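Local atomic coordinates of nitrite oxidoreductase subunit A (Kuenenia stuttgartiensis, PDB entry 7B04), a protein that binds a molybdenum atom, two MD1 ligands and an iron/sulfur cluster, as a NarG-like member of the molybdopterin oxidoreductase family. Residues 309-314 and 337-342; 303-308 and 331-336. All blocks are in the same frame, centred on the assembly; numbering follows the deposited sequence.

How the contacts relate
Contacts 1 and 2 lie side by side in the buried interior, their centres 9 Å apart and on the same side of the centre of the chain. Their segments alternate in sequence: 303-308 runs straight into 309-314, and 331-336 into 337-342. Contact 2 pairs strands 301-304 and 329-332, neighbours in a five-stranded parallel sheet; contact 1 joins helix 309-312, which starts just past the first strand, to the loop after the second. The two meet where S340 OG probably hydrogen-bonds N308 OD1. Both touch the same MD1, contact 2 at its guanine, ribose and diphosphate and contact 1 at its diphosphate and pterin, so neighbouring pieces of the fold line successive parts of the ligand.

Contact 1. Residues 309-314 and 337-342; sequences LIENKM and YSPSAQ. With MD1 (phosphoric acid 4-(2-amino-4-oxo-3,4,5,6,-tetrahydro-pteridin-6-yl)-2-hydroxy-3,4-dimercapto-but-3-en-yl ester guanylate ester), chain C.
The carboxylate of E311, a flat group, brings OE2 to the CG-CD side of the puckered P339 ring, 3.0 Å from P339 CG, the two side chains crossing obliquely. The neighbouring corner of the ring is taken by I310, whose CG2 lies 3.8 Å from P339 CB. Y170 of the subunit B chain also packs on this proline. In E311, chi2 of -170° sets CD anti to CA, carrying the carboxylate out toward the ring. OE1 forms a salt bridge with K1019, and OE2 has a weak, long ion pair with R919.

Beside the proline, S340 turns its hydroxyl to the first turn of helix 309-312. Its OG lies beside the backbone N (chi1 -63°) and accepts a weak but nearly straight hydrogen bond from I310 N at 3.3 Å; L309 N is 3.1 Å from the same OG. The main polar partner of this hydroxyl is N308 OD1, at the N-cap position of the helix.

From the same helix, N312 turns to the ligand, its ND2 donating to MD1 O1B at 2.9 Å. Beyond K313, where the chain leaves helical angles, M314 CE lies 3.5 Å from MD1 N16 of the pterin.

Chemically, the loop and the helix start are joined by the packing of P339 and by one buried hydroxyl, weakly bonded to I310 N and more strongly partnered by N308 OD1. K1019 probably offsets the charge of E311, which also lies near D147 of the subunit B chain.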
loop_
_atom_site.group_PDB
_atom_site.type_symbol
_atom_site.label_atom_id
_atom_site.label_comp_id
_atom_site.label_asym_id
_atom_site.label_seq_id
_atom_site.Cartn_x
_atom_site.Cartn_y
_atom_site.Cartn_z
ATOM N N LEU B 309 -5.296 -11.619 -0.778
ATOM C CA LEU B 309 -5.081 -11.544 0.688
ATOM C C LEU B 309 -3.775 -10.804 0.986
ATOM O O LEU B 309 -3.730 -10.092 1.959
ATOM C CB LEU B 309 -5.101 -12.964 1.257
ATOM C CG LEU B 309 -5.937 -13.172 2.515
ATOM C CD1 LEU B 309 -7.042 -12.153 2.646
ATOM C CD2 LEU B 309 -6.505 -14.565 2.578
ATOM N N ILE B 310 -2.753 -11.025 0.167
ATOM C CA ILE B 310 -1.402 -10.412 0.266
ATOM C C ILE B 310 -1.444 -8.898 0.095
ATOM O O ILE B 310 -0.660 -8.267 0.749
ATOM C CB ILE B 310 -0.461 -11.069 -0.743
ATOM C CG1 ILE B 310 0.001 -12.435 -0.257
ATOM C CG2 ILE B 310 0.706 -10.166 -1.020
ATOM C CD1 ILE B 310 -0.981 -13.088 0.626
ATOM N N GLU B 311 -2.284 -8.336 -0.770
ATOM C CA GLU B 311 -2.222 -6.887 -0.920
ATOM C C GLU B 311 -3.354 -6.146 -0.232
ATOM O O GLU B 311 -3.279 -4.917 -0.114
ATOM C CB GLU B 311 -2.301 -6.458 -2.394
ATOM C CG GLU B 311 -1.338 -7.012 -3.400
ATOM C CD GLU B 311 -1.481 -6.246 -4.705
ATOM O OE1 GLU B 311 -2.098 -5.160 -4.675
ATOM O OE2 GLU B 311 -1.010 -6.718 -5.754
ATOM N N ASN B 312 -4.391 -6.838 0.230
ATOM C CA ASN B 312 -5.560 -6.139 0.736
ATOM C C ASN B 312 -5.955 -6.503 2.159
ATOM O O ASN B 312 -6.974 -6.001 2.644
ATOM C CB ASN B 312 -6.744 -6.387 -0.208
ATOM C CG ASN B 312 -6.495 -5.829 -1.602
ATOM O OD1 ASN B 312 -6.035 -4.697 -1.755
ATOM N ND2 ASN B 312 -6.776 -6.631 -2.622
ATOM N N LYS B 313 -5.205 -7.369 2.829
ATOM C CA LYS B 313 -5.334 -7.588 4.267
ATOM C C LYS B 313 -3.934 -7.767 4.844
ATOM O O LYS B 313 -3.665 -8.681 5.623
ATOM C CB LYS B 313 -6.248 -8.776 4.588
ATOM C CG LYS B 313 -7.656 -8.658 4.003
ATOM C CD LYS B 313 -8.687 -8.245 5.044
ATOM C CE LYS B 313 -9.995 -7.790 4.397
ATOM N NZ LYS B 313 -9.783 -6.789 3.312
ATOM N N MET B 314 -3.022 -6.875 4.447
ATOM C CA MET B 314 -1.593 -7.105 4.658
ATOM C C MET B 314 -1.202 -7.346 6.113
ATOM O O MET B 314 -0.389 -8.256 6.359
ATOM C CB MET B 314 -0.789 -5.965 4.012
ATOM C CG MET B 314 -1.291 -4.549 4.232
ATOM S SD MET B 314 -0.332 -3.308 3.371
ATOM C CE MET B 314 -0.673 -3.846 1.718
ATOM N N TYR B 337 -1.690 -13.791 -12.479
ATOM C CA TYR B 337 -0.724 -14.296 -11.507
ATOM C C TYR B 337 -0.496 -13.163 -10.516
ATOM O O TYR B 337 0.377 -12.313 -10.695
ATOM C CB TYR B 337 0.564 -14.749 -12.180
ATOM C CG TYR B 337 1.510 -15.452 -11.232
ATOM C CD1 TYR B 337 1.263 -16.751 -10.809
ATOM C CD2 TYR B 337 2.643 -14.812 -10.752
ATOM C CE1 TYR B 337 2.122 -17.395 -9.935
ATOM C CE2 TYR B 337 3.507 -15.447 -9.880
ATOM C CZ TYR B 337 3.243 -16.736 -9.475
ATOM O OH TYR B 337 4.107 -17.366 -8.608
ATOM N N SER B 338 -1.300 -13.149 -9.464
ATOM C CA SER B 338 -1.329 -12.055 -8.506
ATOM C C SER B 338 -0.268 -12.260 -7.438
ATOM O O SER B 338 0.332 -13.331 -7.331
ATOM C CB SER B 338 -2.721 -11.959 -7.885
ATOM O OG SER B 338 -3.005 -13.096 -7.087
ATOM N N PRO B 339 0.014 -11.228 -6.636
ATOM C CA PRO B 339 0.924 -11.420 -5.495
ATOM C C PRO B 339 0.475 -12.501 -4.533
ATOM O O PRO B 339 1.309 -13.037 -3.794
ATOM C CB PRO B 339 0.933 -10.044 -4.825
ATOM C CG PRO B 339 0.716 -9.117 -5.952
ATOM C CD PRO B 339 -0.274 -9.801 -6.857
ATOM N N SER B 340 -0.814 -12.841 -4.515
ATOM C CA SER B 340 -1.272 -13.968 -3.718
ATOM C C SER B 340 -0.950 -15.298 -4.380
ATOM O O SER B 340 -0.890 -16.322 -3.693
ATOM C CB SER B 340 -2.775 -13.863 -3.466
ATOM O OG SER B 340 -3.084 -12.707 -2.707
ATOM N N ALA B 341 -0.730 -15.300 -5.696
ATOM C CA ALA B 341 -0.454 -16.545 -6.402
ATOM C C ALA B 341 0.943 -17.072 -6.095
ATOM O O ALA B 341 1.180 -18.280 -6.210
ATOM C CB ALA B 341 -0.636 -16.349 -7.904
ATOM N N GLN B 342 1.878 -16.191 -5.715
ATOM C CA GLN B 342 3.218 -16.643 -5.342
ATOM C C GLN B 342 3.149 -17.690 -4.245
ATOM O O GLN B 342 3.799 -18.740 -4.312
ATOM C CB GLN B 342 4.052 -15.488 -4.804
ATOM C CG GLN B 342 4.326 -14.305 -5.668
ATOM C CD GLN B 342 5.071 -13.263 -4.859
ATOM O OE1 GLN B 342 5.359 -13.479 -3.681
ATOM N NE2 GLN B 342 5.396 -12.142 -5.477
HETATM P PB MD1 C . -10.350 -7.740 -2.781
HETATM O O3B MD1 C . -10.866 -7.219 -4.256
HETATM O O1B MD1 C . -9.028 -8.454 -2.932
HETATM O O2B MD1 C . -11.371 -8.688 -2.201
HETATM O O3A MD1 C . -10.171 -6.430 -1.792
HETATM C C10 MD1 C . -11.291 -5.706 -1.359
HETATM C C11 MD1 C . -11.022 -5.179 0.080
HETATM O O11 MD1 C . -9.451 -4.856 0.128
HETATM C C12 MD1 C . -11.878 -4.186 0.364
HETATM S S12 MD1 C . -13.583 -4.302 -0.251
HETATM C C13 MD1 C . -11.599 -2.927 1.226
HETATM S S13 MD1 C . -12.989 -1.778 1.431
HETATM C C14 MD1 C . -10.344 -2.558 1.822
HETATM N N15 MD1 C . -9.392 -2.247 0.570
HETATM C C16 MD1 C . -8.030 -2.195 0.913
HETATM C C15 MD1 C . -7.098 -1.196 0.325
HETATM O O14 MD1 C . -7.493 -0.398 -0.458
HETATM N N17 MD1 C . -5.667 -1.209 0.733
HETATM C C17 MD1 C . -5.156 -2.253 1.754
HETATM N N16 MD1 C . -3.760 -2.256 2.147
HETATM N N18 MD1 C . -6.101 -3.270 2.351
HETATM C C20 MD1 C . -7.490 -3.270 1.969
HETATM N N8 MD1 C . -8.411 -4.197 2.491
HETATM C C7 MD1 C . -9.797 -3.485 2.876
HETATM P PA MD1 C . -9.970 -7.280 -5.639
HETATM O O1A MD1 C . -10.586 -6.337 -6.641
HETATM O O2A MD1 C . -8.560 -6.846 -5.319
HETATM O "O5'" MD1 C . -9.939 -8.797 -6.284
HETATM C "C5'" MD1 C . -9.006 -9.721 -5.808
HETATM C "C4'" MD1 C . -8.486 -10.646 -6.963
HETATM O "O4'" MD1 C . -9.655 -11.333 -7.737
HETATM C "C1'" MD1 C . -9.229 -11.171 -9.223
HETATM N N9 MD1 C . -10.387 -11.278 -10.148
HETATM C C4 MD1 C . -11.000 -12.447 -10.304
HETATM N N3 MD1 C . -10.762 -13.787 -9.695
HETATM C C2 MD1 C . -11.614 -14.917 -10.058
HETATM N N2 MD1 C . -11.382 -16.221 -9.463
HETATM N N1 MD1 C . -12.687 -14.737 -11.006
HETATM C C6 MD1 C . -12.908 -13.448 -11.587
HETATM O O6 MD1 C . -13.787 -13.292 -12.364
HETATM C C5 MD1 C . -12.008 -12.267 -11.201
HETATM N N7 MD1 C . -11.997 -10.993 -11.582
HETATM C C8 MD1 C . -10.992 -10.368 -10.935
HETATM C "C2'" MD1 C . -8.741 -9.997 -9.223
HETATM O "O2'" MD1 C . -7.902 -9.785 -10.394
HETATM C "C3'" MD1 C . -7.837 -9.963 -7.831
HETATM O "O3'" MD1 C . -6.544 -10.593 -8.064
#

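Contact 2. Residues 303-308 and 331-336; sequences IQTGKN and VVITPE. With MD1 (phosphoric acid 4-(2-amino-4-oxo-3,4,5,6,-tetrahydro-pteridin-6-yl)-2-hydroxy-3,4-dimercapto-but-3-en-yl ester guanylate ester), chain C.
Two backbone carbonyls, T305 O and I333 O, converge on one exocyclic amine of the ligand, close to the carboxyl-terminal side of the paired parallel strands. MD1 N2 of the guanine donates to I333 O at 2.5 Å and, in a weak bond, to T305 O. The two oxygens cannot bond to each other, so the amine between them supplies what two adjacent acceptors lack.

The strands belong to a beta-alpha-beta crossover in a parallel sheet, with the nucleotide part of MD1 at the carboxyl ends of the strands, as in Rossmann-like nucleotide-binding folds. Q304 bonds to both residues flanking V332: its N donates to V331 O at 2.7 Å, with the donor tilted 28° from the carbonyl plane, and its O accepts from I333 N at 2.6 Å.

On one face of the sheet I303 and V331 lie side by side, I303 CG1 4.1 Å from V331 CB. I303 CG2 also meets the CD1 tip of I333 at 4.0 Å, and L511 of helix 505-517 packs on all three side chains. Q304 and V332 occupy the other face, where OE1 of the glutamine touches V332 CG2.

Farther along, both segments bend around MD1. N308 N, at the N-cap position, gives a nearly straight hydrogen bond to MD1 O1B at 3.1 Å. P335 sets its CD 3.4 Å from MD1 N3 of the guanine, and T334 OG1 donates forward to E336 O, with W347 NE1 as a second partner. The E336 carboxylate faces both ribose hydroxyls: the approach of MD1 O2' to OE1 is so short that its details are doubtful, while MD1 O3' donates to E336 OE2 at 2.5 Å.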
loop_
_atom_site.group_PDB
_atom_site.type_symbol
_atom_site.label_atom_id
_atom_site.label_comp_id
_atom_site.label_asym_id
_atom_site.label_seq_id
_atom_site.Cartn_x
_atom_site.Cartn_y
_atom_site.Cartn_z
ATOM N N ILE B 303 -8.053 -22.176 0.127
ATOM C CA ILE B 303 -8.410 -21.852 -1.250
ATOM C C ILE B 303 -8.796 -20.382 -1.343
ATOM O O ILE B 303 -9.580 -19.882 -0.527
ATOM C CB ILE B 303 -9.550 -22.756 -1.753
ATOM C CG1 ILE B 303 -9.099 -24.219 -1.775
ATOM C CG2 ILE B 303 -10.020 -22.318 -3.135
ATOM C CD1 ILE B 303 -10.236 -25.204 -1.886
ATOM N N GLN B 304 -8.251 -19.700 -2.350
ATOM C CA GLN B 304 -8.460 -18.273 -2.569
ATOM C C GLN B 304 -8.968 -18.097 -3.991
ATOM O O GLN B 304 -8.285 -18.488 -4.943
ATOM C CB GLN B 304 -7.157 -17.480 -2.367
ATOM C CG GLN B 304 -6.854 -17.071 -0.933
ATOM C CD GLN B 304 -5.360 -16.997 -0.655
ATOM O OE1 GLN B 304 -4.580 -17.793 -1.179
ATOM N NE2 GLN B 304 -4.957 -16.032 0.163
ATOM N N THR B 305 -10.164 -17.526 -4.144
ATOM C CA THR B 305 -10.791 -17.431 -5.464
ATOM C C THR B 305 -10.895 -16.005 -6.000
ATOM O O THR B 305 -10.509 -15.758 -7.136
ATOM C CB THR B 305 -12.170 -18.139 -5.442
ATOM O OG1 THR B 305 -12.631 -18.376 -6.782
ATOM C CG2 THR B 305 -13.209 -17.352 -4.688
ATOM N N GLY B 306 -11.418 -15.053 -5.232
ATOM C CA GLY B 306 -11.605 -13.701 -5.711
ATOM C C GLY B 306 -10.953 -12.681 -4.805
ATOM O O GLY B 306 -11.439 -11.551 -4.680
ATOM N N LYS B 307 -9.859 -13.071 -4.169
ATOM C CA LYS B 307 -9.253 -12.142 -3.191
ATOM C C LYS B 307 -7.724 -12.099 -3.225
ATOM O O LYS B 307 -7.107 -13.147 -3.296
ATOM C CB LYS B 307 -9.710 -12.599 -1.807
ATOM C CG LYS B 307 -8.966 -12.029 -0.624
ATOM C CD LYS B 307 -9.838 -11.171 0.216
ATOM C CE LYS B 307 -9.103 -10.015 0.838
ATOM N NZ LYS B 307 -10.047 -8.999 1.334
ATOM N N ASN B 308 -7.163 -10.894 -3.162
ATOM C CA ASN B 308 -5.706 -10.703 -2.994
ATOM C C ASN B 308 -5.457 -10.525 -1.505
ATOM O O ASN B 308 -5.313 -9.410 -1.063
ATOM C CB ASN B 308 -5.201 -9.451 -3.694
ATOM C CG ASN B 308 -3.844 -9.642 -4.315
ATOM O OD1 ASN B 308 -3.047 -10.411 -3.814
ATOM N ND2 ASN B 308 -3.598 -8.975 -5.417
ATOM N N VAL B 331 -4.073 -22.469 -2.317
ATOM C CA VAL B 331 -4.582 -22.464 -3.683
ATOM C C VAL B 331 -5.123 -21.078 -4.003
ATOM O O VAL B 331 -5.846 -20.487 -3.193
ATOM C CB VAL B 331 -5.686 -23.520 -3.885
ATOM C CG1 VAL B 331 -6.165 -23.525 -5.332
ATOM C CG2 VAL B 331 -5.197 -24.894 -3.473
ATOM N N VAL B 332 -4.774 -20.564 -5.181
ATOM C CA VAL B 332 -5.259 -19.279 -5.668
ATOM C C VAL B 332 -5.866 -19.499 -7.047
ATOM O O VAL B 332 -5.232 -20.103 -7.918
ATOM C CB VAL B 332 -4.137 -18.225 -5.730
ATOM C CG1 VAL B 332 -4.646 -16.940 -6.362
ATOM C CG2 VAL B 332 -3.590 -17.955 -4.338
ATOM N N ILE B 333 -7.084 -19.010 -7.245
ATOM C CA ILE B 333 -7.825 -19.217 -8.490
ATOM C C ILE B 333 -8.154 -17.833 -9.039
ATOM O O ILE B 333 -9.210 -17.267 -8.754
ATOM C CB ILE B 333 -9.094 -20.046 -8.280
ATOM C CG1 ILE B 333 -8.760 -21.387 -7.626
ATOM C CG2 ILE B 333 -9.824 -20.255 -9.600
ATOM C CD1 ILE B 333 -9.971 -22.115 -7.089
ATOM N N THR B 334 -7.267 -17.290 -9.866
ATOM C CA THR B 334 -7.429 -15.942 -10.387
ATOM C C THR B 334 -7.035 -15.919 -11.855
ATOM O O THR B 334 -6.226 -16.745 -12.297
ATOM C CB THR B 334 -6.585 -14.914 -9.611
ATOM O OG1 THR B 334 -5.209 -15.317 -9.607
ATOM C CG2 THR B 334 -7.082 -14.766 -8.178
ATOM N N PRO B 335 -7.596 -14.993 -12.637
ATOM C CA PRO B 335 -7.155 -14.864 -14.032
ATOM C C PRO B 335 -5.712 -14.419 -14.151
ATOM O O PRO B 335 -5.025 -14.824 -15.096
ATOM C CB PRO B 335 -8.116 -13.817 -14.609
ATOM C CG PRO B 335 -8.539 -13.017 -13.421
ATOM C CD PRO B 335 -8.627 -13.998 -12.291
ATOM N N GLU B 336 -5.236 -13.601 -13.221
ATOM C CA GLU B 336 -3.876 -13.093 -13.227
ATOM C C GLU B 336 -3.001 -13.893 -12.272
ATOM O O GLU B 336 -3.488 -14.593 -11.380
ATOM C CB GLU B 336 -3.859 -11.620 -12.816
ATOM C CG GLU B 336 -3.868 -11.420 -11.304
ATOM C CD GLU B 336 -5.158 -10.813 -10.792
ATOM O OE1 GLU B 336 -6.242 -11.294 -11.183
ATOM O OE2 GLU B 336 -5.092 -9.862 -9.984
HETATM P PB MD1 C . -10.350 -7.740 -2.781
HETATM O O3B MD1 C . -10.866 -7.219 -4.256
HETATM O O1B MD1 C . -9.028 -8.454 -2.932
HETATM O O2B MD1 C . -11.371 -8.688 -2.201
HETATM O O3A MD1 C . -10.171 -6.430 -1.792
HETATM C C10 MD1 C . -11.291 -5.706 -1.359
HETATM C C11 MD1 C . -11.022 -5.179 0.080
HETATM O O11 MD1 C . -9.451 -4.856 0.128
HETATM C C12 MD1 C . -11.878 -4.186 0.364
HETATM S S12 MD1 C . -13.583 -4.302 -0.251
HETATM C C13 MD1 C . -11.599 -2.927 1.226
HETATM S S13 MD1 C . -12.989 -1.778 1.431
HETATM C C14 MD1 C . -10.344 -2.558 1.822
HETATM N N15 MD1 C . -9.392 -2.247 0.570
HETATM C C16 MD1 C . -8.030 -2.195 0.913
HETATM C C15 MD1 C . -7.098 -1.196 0.325
HETATM O O14 MD1 C . -7.493 -0.398 -0.458
HETATM N N17 MD1 C . -5.667 -1.209 0.733
HETATM C C17 MD1 C . -5.156 -2.253 1.754
HETATM N N16 MD1 C . -3.760 -2.256 2.147
HETATM N N18 MD1 C . -6.101 -3.270 2.351
HETATM C C20 MD1 C . -7.490 -3.270 1.969
HETATM N N8 MD1 C . -8.411 -4.197 2.491
HETATM C C7 MD1 C . -9.797 -3.485 2.876
HETATM P PA MD1 C . -9.970 -7.280 -5.639
HETATM O O1A MD1 C . -10.586 -6.337 -6.641
HETATM O O2A MD1 C . -8.560 -6.846 -5.319
HETATM O "O5'" MD1 C . -9.939 -8.797 -6.284
HETATM C "C5'" MD1 C . -9.006 -9.721 -5.808
HETATM C "C4'" MD1 C . -8.486 -10.646 -6.963
HETATM O "O4'" MD1 C . -9.655 -11.333 -7.737
HETATM C "C1'" MD1 C . -9.229 -11.171 -9.223
HETATM N N9 MD1 C . -10.387 -11.278 -10.148
HETATM C C4 MD1 C . -11.000 -12.447 -10.304
HETATM N N3 MD1 C . -10.762 -13.787 -9.695
HETATM C C2 MD1 C . -11.614 -14.917 -10.058
HETATM N N2 MD1 C . -11.382 -16.221 -9.463
HETATM N N1 MD1 C . -12.687 -14.737 -11.006
HETATM C C6 MD1 C . -12.908 -13.448 -11.587
HETATM O O6 MD1 C . -13.787 -13.292 -12.364
HETATM C C5 MD1 C . -12.008 -12.267 -11.201
HETATM N N7 MD1 C . -11.997 -10.993 -11.582
HETATM C C8 MD1 C . -10.992 -10.368 -10.935
HETATM C "C2'" MD1 C . -8.741 -9.997 -9.223
HETATM O "O2'" MD1 C . -7.902 -9.785 -10.394
HETATM C "C3'" MD1 C . -7.837 -9.963 -7.831
HETATM O "O3'" MD1 C . -6.544 -10.593 -8.064
#